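Local coordinates for crustacyanin-C1 subunit (PDB 1I4U), which binds the carotenoid astaxanthin as a subunit of crustacyanin, the lipocalin pigment complex that gives the lobster carapace its blue colour, at residues G10-V15 / C121-F126; F38-N43 / F132-S137; K50-E55 / V165-G170; S113-L118 / V147-A152. All coordinates share one frame; numbering follows the deposited sequence.

Contact 1 (G10-V15 / C121-F126); sequences GKCASV and CIDYNF
Cys-12 holds SG anti to its carbonyl carbon (chi1 -71°), whereas Cys-121 holds SG anti to its backbone N (chi1 -168°), and from these two placements the sulfurs join in a disulfide. Cys-12 SG and Cys-121 SG are 2.0 Å apart, with a near-perpendicular C-S-S-C torsion of -96°. Beside the bridge, the carboxylate of Asp-123 meets the backbone of the opposite segment. The N-H of Cys-12 reaches Asp-123 OD1 at 2.8 Å in an almost straight bond, and it arrives on the syn side, close to the carboxylate plane. The same oxygen lies 3.3 Å from Lys-11 CA, while Asp-123 OD2 sits 3.7 Å from Cys-12 CB. In the lipocalin barrel this ties the loop that follows strand 7-9 to the last residues of strand 115-123, at the surface of the fold. His-129 of strand 128-137 touches both cysteines and Asp-123, and its ND1 is hydrogen-bonded to Gly-10 O. An alanine in place of Asp-123 would probably leave the Cys-12 N-H without its acceptor and the loop held to this strand chiefly by the disulfide. Across the bridge, Cys-12 SG also comes within 3.4 Å of Ile-122 N.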
loop_
_atom_site.group_PDB
_atom_site.type_symbol
_atom_site.label_atom_id
_atom_site.label_comp_id
_atom_site.label_asym_id
_atom_site.label_seq_id
_atom_site.Cartn_x
_atom_site.Cartn_y
_atom_site.Cartn_z
ATOM N N GLY A 10 11.253 -8.384 -13.425
ATOM C CA GLY A 10 11.070 -7.245 -14.276
ATOM C C GLY A 10 10.135 -6.220 -13.654
ATOM O O GLY A 10 9.729 -6.341 -12.514
ATOM N N LYS A 11 9.822 -5.196 -14.411
ATOM C CA LYS A 11 8.983 -4.098 -13.989
ATOM C C LYS A 11 7.511 -4.301 -14.333
ATOM O O LYS A 11 7.137 -5.079 -15.206
ATOM C CB LYS A 11 9.475 -2.787 -14.605
ATOM C CG LYS A 11 8.542 -2.119 -15.588
ATOM C CD LYS A 11 8.604 -2.701 -16.997
ATOM C CE LYS A 11 7.772 -1.949 -18.022
ATOM N NZ LYS A 11 8.468 -1.846 -19.346
ATOM N N CYS A 12 6.698 -3.525 -13.615
ATOM C CA CYS A 12 5.273 -3.487 -13.962
ATOM C C CYS A 12 5.075 -3.082 -15.414
ATOM O O CYS A 12 5.737 -2.196 -15.976
ATOM C CB CYS A 12 4.574 -2.510 -13.025
ATOM S SG CYS A 12 4.373 -3.024 -11.281
ATOM N N ALA A 13 4.128 -3.728 -16.080
ATOM C CA ALA A 13 3.737 -3.512 -17.472
ATOM C C ALA A 13 3.179 -2.114 -17.678
ATOM O O ALA A 13 2.749 -1.497 -16.684
ATOM C CB ALA A 13 2.690 -4.537 -17.914
ATOM N N SER A 14 3.214 -1.686 -18.930
ATOM C CA SER A 14 2.722 -0.407 -19.385
ATOM C C SER A 14 1.270 -0.124 -19.030
ATOM O O SER A 14 1.008 0.820 -18.265
ATOM C CB SER A 14 2.867 -0.277 -20.917
ATOM O OG SER A 14 2.173 0.874 -21.345
ATOM N N VAL A 15 0.358 -0.924 -19.559
ATOM C CA VAL A 15 -1.038 -0.643 -19.269
ATOM C C VAL A 15 -1.447 0.823 -19.556
ATOM O O VAL A 15 -1.055 1.697 -18.749
ATOM C CB VAL A 15 -1.404 -0.878 -17.786
ATOM C CG1 VAL A 15 -2.794 -0.291 -17.571
ATOM C CG2 VAL A 15 -1.328 -2.344 -17.419
ATOM N N CYS A 121 -0.411 -3.312 -9.546
ATOM C CA CYS A 121 0.997 -3.735 -9.657
ATOM C C CYS A 121 1.864 -2.804 -8.824
ATOM O O CYS A 121 1.562 -1.613 -8.711
ATOM C CB CYS A 121 1.441 -3.723 -11.124
ATOM S SG CYS A 121 3.013 -4.519 -11.460
ATOM N N ILE A 122 2.899 -3.373 -8.237
ATOM C CA ILE A 122 3.901 -2.631 -7.477
ATOM C C ILE A 122 5.277 -3.028 -7.934
ATOM O O ILE A 122 5.540 -4.240 -7.983
ATOM C CB ILE A 122 3.710 -2.844 -5.973
ATOM C CG1 ILE A 122 4.657 -2.096 -5.049
ATOM C CG2 ILE A 122 3.768 -4.300 -5.569
ATOM C CD1 ILE A 122 4.570 -0.578 -5.116
ATOM N N ASP A 123 6.133 -2.034 -8.194
ATOM C CA ASP A 123 7.537 -2.300 -8.420
ATOM C C ASP A 123 8.347 -2.307 -7.131
ATOM O O ASP A 123 8.215 -1.461 -6.256
ATOM C CB ASP A 123 8.110 -1.216 -9.324
ATOM C CG ASP A 123 7.650 -1.390 -10.752
ATOM O OD1 ASP A 123 7.946 -2.421 -11.342
ATOM O OD2 ASP A 123 7.002 -0.459 -11.226
ATOM N N TYR A 124 9.247 -3.255 -7.016
ATOM C CA TYR A 124 10.171 -3.330 -5.906
ATOM C C TYR A 124 11.518 -2.714 -6.325
ATOM O O TYR A 124 11.740 -2.414 -7.500
ATOM C CB TYR A 124 10.405 -4.773 -5.444
ATOM C CG TYR A 124 9.154 -5.484 -4.982
ATOM C CD1 TYR A 124 8.456 -5.012 -3.883
ATOM C CD2 TYR A 124 8.673 -6.613 -5.651
ATOM C CE1 TYR A 124 7.308 -5.671 -3.473
ATOM C CE2 TYR A 124 7.534 -7.253 -5.220
ATOM C CZ TYR A 124 6.844 -6.775 -4.124
ATOM O OH TYR A 124 5.706 -7.421 -3.674
ATOM N N ASN A 125 12.404 -2.551 -5.349
ATOM C CA ASN A 125 13.716 -1.980 -5.568
ATOM C C ASN A 125 14.743 -3.023 -6.023
ATOM O O ASN A 125 15.901 -2.650 -6.274
ATOM C CB ASN A 125 14.216 -1.253 -4.347
ATOM C CG ASN A 125 14.309 -2.115 -3.103
ATOM O OD1 ASN A 125 14.375 -3.336 -3.204
ATOM N ND2 ASN A 125 14.387 -1.458 -1.962
ATOM N N PHE A 126 14.378 -4.286 -6.173
ATOM C CA PHE A 126 15.309 -5.337 -6.542
ATOM C C PHE A 126 14.976 -6.026 -7.861
ATOM O O PHE A 126 15.352 -7.204 -8.052
ATOM C CB PHE A 126 15.435 -6.356 -5.400
ATOM C CG PHE A 126 14.127 -7.021 -4.985
ATOM C CD1 PHE A 126 13.734 -8.193 -5.627
ATOM C CD2 PHE A 126 13.286 -6.529 -4.007
ATOM C CE1 PHE A 126 12.563 -8.843 -5.309
ATOM C CE2 PHE A 126 12.101 -7.184 -3.678
ATOM C CZ PHE A 126 11.735 -8.330 -4.335
#

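Contact 2 (F38-N43 / F132-S137); sequences FALTNN and FSFIFS
Strand 38-41 and strand 132-137 run antiparallel, their axes 4.7 Å apart at closest approach and their directions 177° from each other, with Ala-39 and Ile-135 as a hydrogen-bonded pair and Leu-40 and Phe-134 as a non-hydrogen-bonded one. Phe-38 and Ala-39 together face Ile-135 in a classic beta bulge: Ile-135 O accepts from Phe-38 N at 2.7 Å and from Ala-39 N at 3.3 Å. Beside the bulge, Phe-38 CD2 packs 3.9 Å from Ile-135 CG2, the two side chains pointing the same way. Leu-40 and Phe-134 share the face opposite the one bearing Ala-39 and Ile-135, and Leu-40 CB lies 3.8 Å from Phe-134 CD2. Asn-43 has CG anti to its backbone N (chi1 -176°), and its ND2 stands 3.4 Å from Phe-134 CZ. That side chain crosses Phe-134 and Phe-132 each at about a right angle. Tyr-45 N binds Asn-43 OD1, and a bound methylpentanediol accepts from ND2. Asn-42 O meets the edge of the Phe-132 ring in its plane. One water accepts from Asn-43 ND2 and sits above a face of the Phe-134 ring, toward its rim; a second joins Thr-41 OG1 to Ser-133 OG. Thr-41 N donates to Ser-133 O at 3.0 Å, and in this lipocalin barrel the first water supplements that direct backbone bond beyond the bulge, donating to both Thr-41 O and Ser-133 O.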
loop_
_atom_site.group_PDB
_atom_site.type_symbol
_atom_site.label_atom_id
_atom_site.label_comp_id
_atom_site.label_asym_id
_atom_site.label_seq_id
_atom_site.Cartn_x
_atom_site.Cartn_y
_atom_site.Cartn_z
ATOM N N PHE A 38 -15.102 -13.206 -8.824
ATOM C CA PHE A 38 -15.180 -14.501 -9.479
ATOM C C PHE A 38 -13.892 -15.299 -9.324
ATOM O O PHE A 38 -13.946 -16.506 -9.116
ATOM C CB PHE A 38 -15.510 -14.295 -10.952
ATOM C CG PHE A 38 -15.565 -15.558 -11.765
ATOM C CD1 PHE A 38 -16.642 -16.425 -11.651
ATOM C CD2 PHE A 38 -14.510 -15.877 -12.594
ATOM C CE1 PHE A 38 -16.674 -17.602 -12.358
ATOM C CE2 PHE A 38 -14.560 -17.030 -13.334
ATOM C CZ PHE A 38 -15.631 -17.914 -13.223
ATOM N N ALA A 39 -12.760 -14.611 -9.483
ATOM C CA ALA A 39 -11.449 -15.278 -9.418
ATOM C C ALA A 39 -10.392 -14.202 -9.146
ATOM O O ALA A 39 -10.617 -13.018 -9.425
ATOM C CB ALA A 39 -11.062 -16.037 -10.678
ATOM N N LEU A 40 -9.258 -14.623 -8.623
ATOM C CA LEU A 40 -8.136 -13.721 -8.363
ATOM C C LEU A 40 -6.829 -14.512 -8.393
ATOM O O LEU A 40 -6.832 -15.714 -8.149
ATOM C CB LEU A 40 -8.285 -12.949 -7.046
ATOM C CG LEU A 40 -7.880 -13.636 -5.773
ATOM C CD1 LEU A 40 -7.934 -12.628 -4.620
ATOM C CD2 LEU A 40 -8.764 -14.833 -5.450
ATOM N N THR A 41 -5.736 -13.779 -8.697
ATOM C CA THR A 41 -4.414 -14.364 -8.579
ATOM C C THR A 41 -3.941 -14.226 -7.134
ATOM O O THR A 41 -4.408 -13.348 -6.413
ATOM C CB THR A 41 -3.409 -13.715 -9.571
ATOM O OG1 THR A 41 -3.238 -12.316 -9.288
ATOM C CG2 THR A 41 -3.892 -13.819 -11.008
ATOM N N ASN A 42 -3.066 -15.122 -6.703
ATOM C CA ASN A 42 -2.607 -15.245 -5.317
ATOM C C ASN A 42 -2.362 -13.908 -4.660
ATOM O O ASN A 42 -1.559 -13.115 -5.123
ATOM C CB ASN A 42 -1.332 -16.062 -5.376
ATOM C CG ASN A 42 -0.803 -16.502 -4.053
ATOM O OD1 ASN A 42 -1.418 -16.349 -2.991
ATOM N ND2 ASN A 42 0.385 -17.081 -4.144
ATOM N N ASN A 43 -3.100 -13.632 -3.598
ATOM C CA ASN A 43 -3.124 -12.297 -2.987
ATOM C C ASN A 43 -3.017 -12.502 -1.496
ATOM O O ASN A 43 -3.921 -13.038 -0.886
ATOM C CB ASN A 43 -4.399 -11.590 -3.458
ATOM C CG ASN A 43 -4.448 -10.169 -2.947
ATOM O OD1 ASN A 43 -4.021 -9.883 -1.823
ATOM N ND2 ASN A 43 -4.920 -9.285 -3.806
ATOM N N PHE A 132 -1.445 -8.215 -8.932
ATOM C CA PHE A 132 -2.641 -8.749 -8.301
ATOM C C PHE A 132 -3.794 -8.473 -9.274
ATOM O O PHE A 132 -4.055 -7.318 -9.578
ATOM C CB PHE A 132 -2.917 -8.132 -6.904
ATOM C CG PHE A 132 -1.701 -8.361 -6.009
ATOM C CD1 PHE A 132 -1.458 -9.599 -5.469
ATOM C CD2 PHE A 132 -0.786 -7.372 -5.788
ATOM C CE1 PHE A 132 -0.293 -9.825 -4.731
ATOM C CE2 PHE A 132 0.375 -7.550 -5.043
ATOM C CZ PHE A 132 0.621 -8.817 -4.542
ATOM N N SER A 133 -4.435 -9.530 -9.750
ATOM C CA SER A 133 -5.463 -9.444 -10.744
ATOM C C SER A 133 -6.741 -10.098 -10.197
ATOM O O SER A 133 -6.706 -11.007 -9.374
ATOM C CB SER A 133 -5.037 -10.098 -12.047
ATOM O OG SER A 133 -3.877 -9.498 -12.580
ATOM N N PHE A 134 -7.846 -9.585 -10.713
ATOM C CA PHE A 134 -9.186 -9.972 -10.265
ATOM C C PHE A 134 -10.138 -9.993 -11.438
ATOM O O PHE A 134 -10.060 -9.142 -12.287
ATOM C CB PHE A 134 -9.745 -9.007 -9.235
ATOM C CG PHE A 134 -8.829 -8.627 -8.085
ATOM C CD1 PHE A 134 -7.841 -7.683 -8.270
ATOM C CD2 PHE A 134 -8.950 -9.233 -6.841
ATOM C CE1 PHE A 134 -7.002 -7.355 -7.230
ATOM C CE2 PHE A 134 -8.112 -8.871 -5.794
ATOM C CZ PHE A 134 -7.131 -7.944 -6.004
ATOM N N ILE A 135 -11.067 -10.947 -11.403
ATOM C CA ILE A 135 -12.207 -10.987 -12.299
ATOM C C ILE A 135 -13.428 -10.789 -11.422
ATOM O O ILE A 135 -13.636 -11.593 -10.489
ATOM C CB ILE A 135 -12.278 -12.281 -13.124
ATOM C CG1 ILE A 135 -11.036 -12.429 -14.016
ATOM C CG2 ILE A 135 -13.517 -12.394 -13.992
ATOM C CD1 ILE A 135 -10.884 -13.818 -14.643
ATOM N N PHE A 136 -14.178 -9.742 -11.691
ATOM C CA PHE A 136 -15.435 -9.451 -11.010
ATOM C C PHE A 136 -16.655 -9.737 -11.925
ATOM O O PHE A 136 -16.549 -9.579 -13.145
ATOM C CB PHE A 136 -15.493 -7.988 -10.641
ATOM C CG PHE A 136 -14.799 -7.462 -9.417
ATOM C CD1 PHE A 136 -13.855 -8.202 -8.706
ATOM C CD2 PHE A 136 -15.107 -6.167 -8.947
ATOM C CE1 PHE A 136 -13.272 -7.730 -7.544
ATOM C CE2 PHE A 136 -14.538 -5.680 -7.763
ATOM C CZ PHE A 136 -13.621 -6.461 -7.093
ATOM N N SER A 137 -17.731 -10.163 -11.301
ATOM C CA SER A 137 -18.983 -10.467 -11.969
ATOM C C SER A 137 -20.135 -9.752 -11.285
ATOM O O SER A 137 -20.121 -9.548 -10.085
ATOM C CB SER A 137 -19.223 -11.964 -11.963
ATOM O OG SER A 137 -20.457 -12.281 -12.621
HETATM O O HOH W 1 -5.196 -10.683 -6.606
HETATM O O HOH W 2 -1.837 -10.862 -11.388
#

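Contact 3 (K50-E55 / V165-G170); sequences KCVRNE and VKTVQG
Gln-169 reaches from the chain just after strand 164-166 to Val-52, where strand 52-58 of the lipocalin barrel follows a corner at Lys-50 and Cys-51. From CB the chain bends at chi2 (-72°), which turns CD toward the opposite backbone, 3.9 Å from Cys-51 CA. At the tip, Gln-169 OE1 lies 3.3 Å from Cys-51 CA and is hydrogen-bonded to the hydroxyl of Tyr-175. The other branch, Gln-169 NE2, donates to Val-52 O at 2.9 Å. The acceptor is 14° out of the amide plane, so the N-H is directed well, although it meets the carbonyl at a C=O...N angle of 122°. NE2 also donates to Gln-37 O on strand 33-41, so both branches of the amide are engaged and its rotation is fixed. A leucine in its place would probably leave Val-52 O and Gln-37 O without this shared donor and the Tyr-175 hydroxyl without its acceptor. Beside this amide, Cys-51 N donates to Val-168 O at 2.8 Å, and Cys-51 SG is disulfide-bonded to Cys-173, a covalent link from the corner to the C-terminal part of the chain. Carbon contacts flank the bonds: Lys-50 CB and Val-168 CB lie side by side at 3.9 Å, and Val-52 CG2 stands 4.0 Å from Thr-167 CG2.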
loop_
_atom_site.group_PDB
_atom_site.type_symbol
_atom_site.label_atom_id
_atom_site.label_comp_id
_atom_site.label_asym_id
_atom_site.label_seq_id
_atom_site.Cartn_x
_atom_site.Cartn_y
_atom_site.Cartn_z
ATOM N N LYS A 50 -13.936 -16.562 0.931
ATOM C CA LYS A 50 -15.057 -17.104 0.214
ATOM C C LYS A 50 -16.213 -16.106 0.156
ATOM O O LYS A 50 -16.359 -15.226 1.034
ATOM C CB LYS A 50 -15.572 -18.397 0.851
ATOM C CG LYS A 50 -14.554 -19.485 1.020
ATOM C CD LYS A 50 -15.161 -20.664 1.760
ATOM C CE LYS A 50 -14.186 -21.817 1.857
ATOM N NZ LYS A 50 -14.744 -22.893 2.743
ATOM N N CYS A 51 -17.058 -16.219 -0.855
ATOM C CA CYS A 51 -18.334 -15.505 -0.963
ATOM C C CYS A 51 -18.125 -14.010 -1.062
ATOM O O CYS A 51 -18.966 -13.228 -0.640
ATOM C CB CYS A 51 -19.260 -15.851 0.222
ATOM S SG CYS A 51 -19.604 -17.624 0.338
ATOM N N VAL A 52 -16.999 -13.614 -1.640
ATOM C CA VAL A 52 -16.546 -12.219 -1.647
ATOM C C VAL A 52 -17.497 -11.350 -2.446
ATOM O O VAL A 52 -17.657 -11.551 -3.664
ATOM C CB VAL A 52 -15.134 -12.136 -2.214
ATOM C CG1 VAL A 52 -14.687 -10.691 -2.251
ATOM C CG2 VAL A 52 -14.148 -13.015 -1.422
ATOM N N ARG A 53 -18.125 -10.414 -1.757
ATOM C CA ARG A 53 -19.189 -9.578 -2.251
ATOM C C ARG A 53 -18.806 -8.124 -1.950
ATOM O O ARG A 53 -18.664 -7.767 -0.798
ATOM C CB ARG A 53 -20.494 -9.919 -1.567
ATOM C CG ARG A 53 -21.713 -9.151 -1.970
ATOM C CD ARG A 53 -22.905 -9.466 -1.068
ATOM N NE ARG A 53 -24.166 -8.874 -1.458
ATOM C CZ ARG A 53 -24.577 -7.647 -1.203
ATOM N NH1 ARG A 53 -23.773 -6.826 -0.525
ATOM N NH2 ARG A 53 -25.774 -7.257 -1.627
ATOM N N ASN A 54 -18.639 -7.338 -2.995
ATOM C CA ASN A 54 -18.154 -5.953 -2.866
ATOM C C ASN A 54 -19.280 -5.015 -3.298
ATOM O O ASN A 54 -19.675 -4.990 -4.436
ATOM C CB ASN A 54 -16.907 -5.731 -3.689
ATOM C CG ASN A 54 -15.797 -6.708 -3.414
ATOM O OD1 ASN A 54 -15.382 -6.790 -2.267
ATOM N ND2 ASN A 54 -15.360 -7.475 -4.426
ATOM N N GLU A 55 -19.784 -4.271 -2.307
ATOM C CA GLU A 55 -20.898 -3.348 -2.519
ATOM C C GLU A 55 -20.313 -1.931 -2.580
ATOM O O GLU A 55 -19.709 -1.477 -1.621
ATOM C CB GLU A 55 -21.952 -3.505 -1.419
ATOM C CG GLU A 55 -23.171 -2.665 -1.676
ATOM C CD GLU A 55 -24.260 -2.964 -0.665
ATOM O OE1 GLU A 55 -24.255 -3.975 0.051
ATOM O OE2 GLU A 55 -25.113 -2.084 -0.579
ATOM N N VAL A 165 -7.275 -18.216 -9.623
ATOM C CA VAL A 165 -7.959 -19.225 -8.801
ATOM C C VAL A 165 -9.391 -18.771 -8.606
ATOM O O VAL A 165 -9.642 -17.601 -8.252
ATOM C CB VAL A 165 -7.265 -19.450 -7.439
ATOM C CG1 VAL A 165 -8.019 -20.520 -6.671
ATOM C CG2 VAL A 165 -5.783 -19.821 -7.635
ATOM N N LYS A 166 -10.369 -19.634 -8.823
ATOM C CA LYS A 166 -11.787 -19.295 -8.652
ATOM C C LYS A 166 -12.114 -19.152 -7.183
ATOM O O LYS A 166 -11.593 -19.866 -6.331
ATOM C CB LYS A 166 -12.638 -20.403 -9.264
ATOM C CG LYS A 166 -14.071 -20.133 -9.519
ATOM C CD LYS A 166 -14.739 -21.203 -10.383
ATOM C CE LYS A 166 -14.280 -20.919 -11.808
ATOM N NZ LYS A 166 -14.973 -21.856 -12.755
ATOM N N THR A 167 -13.001 -18.240 -6.862
ATOM C CA THR A 167 -13.471 -17.960 -5.500
ATOM C C THR A 167 -14.796 -18.642 -5.294
ATOM O O THR A 167 -15.683 -18.661 -6.157
ATOM C CB THR A 167 -13.659 -16.436 -5.369
ATOM O OG1 THR A 167 -12.363 -15.943 -5.637
ATOM C CG2 THR A 167 -14.229 -16.014 -4.009
ATOM N N VAL A 168 -14.984 -19.212 -4.135
ATOM C CA VAL A 168 -16.284 -19.806 -3.794
ATOM C C VAL A 168 -17.381 -18.751 -3.839
ATOM O O VAL A 168 -17.285 -17.725 -3.189
ATOM C CB VAL A 168 -16.223 -20.460 -2.418
ATOM C CG1 VAL A 168 -17.608 -20.950 -2.011
ATOM C CG2 VAL A 168 -15.180 -21.570 -2.378
ATOM N N GLN A 169 -18.424 -19.038 -4.605
ATOM C CA GLN A 169 -19.610 -18.210 -4.709
ATOM C C GLN A 169 -20.821 -19.120 -4.882
ATOM O O GLN A 169 -20.690 -20.334 -5.109
ATOM C CB GLN A 169 -19.513 -17.258 -5.903
ATOM C CG GLN A 169 -18.363 -16.269 -5.856
ATOM C CD GLN A 169 -18.525 -15.170 -4.848
ATOM O OE1 GLN A 169 -19.482 -15.071 -4.077
ATOM N NE2 GLN A 169 -17.553 -14.249 -4.841
ATOM N N GLY A 170 -22.005 -18.539 -4.780
ATOM C CA GLY A 170 -23.290 -19.130 -5.094
ATOM C C GLY A 170 -24.130 -19.478 -3.946
ATOM O O GLY A 170 -24.068 -18.844 -2.879
#

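Contact 4 (S113-L118 / V147-A152); sequences SNYACL and VKKCEA
Tyr-115 OH is hydrogen-bonded to Glu-109 OE2 on the adjoining strand 102-110, and on the helix side Lys-149 CD lies 3.5 Å from this OH. The aliphatic part of Lys-149 crosses the tyrosine side chain at about a right angle, with CD also 3.8 Å from Tyr-115 CZ, so the contact is made by methylene rather than by the ammonium group. On the same ring, Tyr-115 CD2 is 3.9 Å from Cys-150 SG, an oblique sulfur-aromatic contact whose sulfur is 5.1 Å from the ring centroid. This pairing belongs to the lipocalin design in which a helix packs against the outside of the beta barrel: the axes of helix 147-152 and strand 115-118 come within 8.5 Å, and their N-to-C directions differ by 22°. A covalent link fastens the two, Cys-117 SG to Cys-150 SG at 2.1 Å, with a C-S-S-C torsion of -88°. Both cysteines place SG anti to the carbonyl carbon, which brings the two sulfurs together, and Cys-117 SG lies at the edge of the Tyr-115 ring, in its plane. Cys-150 also touches Ile-135 of strand 128-137, which extends the helix contact to the neighbouring strand.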
loop_
_atom_site.group_PDB
_atom_site.type_symbol
_atom_site.label_atom_id
_atom_site.label_comp_id
_atom_site.label_asym_id
_atom_site.label_seq_id
_atom_site.Cartn_x
_atom_site.Cartn_y
_atom_site.Cartn_z
ATOM N N SER A 113 -22.177 -4.074 -16.796
ATOM C CA SER A 113 -23.338 -4.909 -16.496
ATOM C C SER A 113 -23.032 -6.377 -16.310
ATOM O O SER A 113 -23.945 -7.073 -15.804
ATOM C CB SER A 113 -24.380 -4.714 -17.582
ATOM O OG SER A 113 -23.893 -5.042 -18.794
ATOM N N ASN A 114 -21.865 -6.901 -16.674
ATOM C CA ASN A 114 -21.578 -8.315 -16.505
ATOM C C ASN A 114 -20.260 -8.551 -15.768
ATOM O O ASN A 114 -20.202 -9.371 -14.846
ATOM C CB ASN A 114 -21.528 -9.038 -17.847
ATOM C CG ASN A 114 -22.888 -8.978 -18.510
ATOM O OD1 ASN A 114 -23.759 -9.793 -18.161
ATOM N ND2 ASN A 114 -23.072 -8.028 -19.379
ATOM N N TYR A 115 -19.184 -7.873 -16.212
ATOM C CA TYR A 115 -17.859 -8.215 -15.715
ATOM C C TYR A 115 -16.986 -7.001 -15.562
ATOM O O TYR A 115 -17.197 -5.998 -16.226
ATOM C CB TYR A 115 -17.218 -9.229 -16.713
ATOM C CG TYR A 115 -16.782 -8.603 -17.997
ATOM C CD1 TYR A 115 -17.704 -8.386 -19.017
ATOM C CD2 TYR A 115 -15.473 -8.191 -18.200
ATOM C CE1 TYR A 115 -17.332 -7.811 -20.204
ATOM C CE2 TYR A 115 -15.106 -7.605 -19.384
ATOM C CZ TYR A 115 -16.030 -7.413 -20.376
ATOM O OH TYR A 115 -15.717 -6.819 -21.590
ATOM N N ALA A 116 -15.903 -7.199 -14.798
ATOM C CA ALA A 116 -14.804 -6.268 -14.719
ATOM C C ALA A 116 -13.500 -7.044 -14.502
ATOM O O ALA A 116 -13.467 -8.075 -13.809
ATOM C CB ALA A 116 -14.976 -5.231 -13.631
ATOM N N CYS A 117 -12.436 -6.562 -15.151
ATOM C CA CYS A 117 -11.114 -7.143 -15.069
ATOM C C CYS A 117 -10.225 -6.085 -14.387
ATOM O O CYS A 117 -10.027 -5.017 -14.961
ATOM C CB CYS A 117 -10.577 -7.486 -16.450
ATOM S SG CYS A 117 -11.775 -8.174 -17.643
ATOM N N LEU A 118 -9.741 -6.413 -13.189
ATOM C CA LEU A 118 -9.019 -5.432 -12.355
ATOM C C LEU A 118 -7.576 -5.817 -12.161
ATOM O O LEU A 118 -7.240 -7.014 -12.087
ATOM C CB LEU A 118 -9.687 -5.341 -10.995
ATOM C CG LEU A 118 -11.220 -5.150 -11.017
ATOM C CD1 LEU A 118 -11.715 -5.091 -9.559
ATOM C CD2 LEU A 118 -11.605 -3.981 -11.872
ATOM N N VAL A 147 -15.375 -14.372 -19.014
ATOM C CA VAL A 147 -14.095 -14.819 -18.478
ATOM C C VAL A 147 -13.031 -14.704 -19.545
ATOM O O VAL A 147 -11.941 -14.223 -19.247
ATOM C CB VAL A 147 -14.145 -16.273 -17.926
ATOM C CG1 VAL A 147 -12.767 -16.733 -17.486
ATOM C CG2 VAL A 147 -15.200 -16.319 -16.814
ATOM N N LYS A 148 -13.311 -15.110 -20.768
ATOM C CA LYS A 148 -12.335 -15.061 -21.850
ATOM C C LYS A 148 -11.948 -13.628 -22.236
ATOM O O LYS A 148 -10.822 -13.366 -22.650
ATOM C CB LYS A 148 -12.910 -15.763 -23.078
ATOM C CG LYS A 148 -12.942 -17.272 -23.135
ATOM C CD LYS A 148 -13.784 -17.715 -24.349
ATOM C CE LYS A 148 -14.033 -19.194 -24.501
ATOM N NZ LYS A 148 -14.841 -19.815 -23.430
ATOM N N LYS A 149 -12.903 -12.709 -22.059
ATOM C CA LYS A 149 -12.560 -11.300 -22.275
ATOM C C LYS A 149 -11.487 -10.878 -21.302
ATOM O O LYS A 149 -10.488 -10.230 -21.669
ATOM C CB LYS A 149 -13.773 -10.362 -22.201
ATOM C CG LYS A 149 -14.750 -10.644 -23.406
ATOM C CD LYS A 149 -16.066 -9.949 -23.201
ATOM C CE LYS A 149 -17.290 -10.753 -23.699
ATOM N NZ LYS A 149 -17.158 -10.996 -25.154
ATOM N N CYS A 150 -11.681 -11.244 -19.997
ATOM C CA CYS A 150 -10.633 -10.880 -19.068
ATOM C C CYS A 150 -9.340 -11.634 -19.377
ATOM O O CYS A 150 -8.296 -11.003 -19.260
ATOM C CB CYS A 150 -11.068 -11.147 -17.631
ATOM S SG CYS A 150 -12.310 -10.037 -16.938
ATOM N N GLU A 151 -9.423 -12.901 -19.766
ATOM C CA GLU A 151 -8.191 -13.638 -20.052
ATOM C C GLU A 151 -7.393 -12.902 -21.109
ATOM O O GLU A 151 -6.178 -12.787 -20.967
ATOM C CB GLU A 151 -8.501 -15.076 -20.456
ATOM C CG GLU A 151 -7.198 -15.818 -20.800
ATOM C CD GLU A 151 -7.404 -17.212 -21.378
ATOM O OE1 GLU A 151 -8.550 -17.587 -21.709
ATOM O OE2 GLU A 151 -6.425 -17.984 -21.510
ATOM N N ALA A 152 -8.114 -12.438 -22.154
ATOM C CA ALA A 152 -7.448 -11.730 -23.244
ATOM C C ALA A 152 -6.772 -10.481 -22.724
ATOM O O ALA A 152 -5.624 -10.179 -23.027
ATOM C CB ALA A 152 -8.408 -11.400 -24.367
#

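Contact 4 is buried, contacts 2 and 3 are partly buried and contact 1 lies at the surface; contact 2 is nearest the chain's centre. Contacts 2 and 4 meet where Phe-136 N is hydrogen-bonded to Ala-116 O and Phe-38 packs on Val-147. Contact 3 lies across the chain's centre from contact 1, their centres about 27 Å apart. Contacts 1 and 4 both use strand 115-123, and each closes with a disulfide, one to a loop and one to a helix. Contact 2 relies on backbone pairing within the sheet, supplemented by water, whereas contact 3 joins the barrel to its C-terminal tail by a side-chain amide and a single backbone bond.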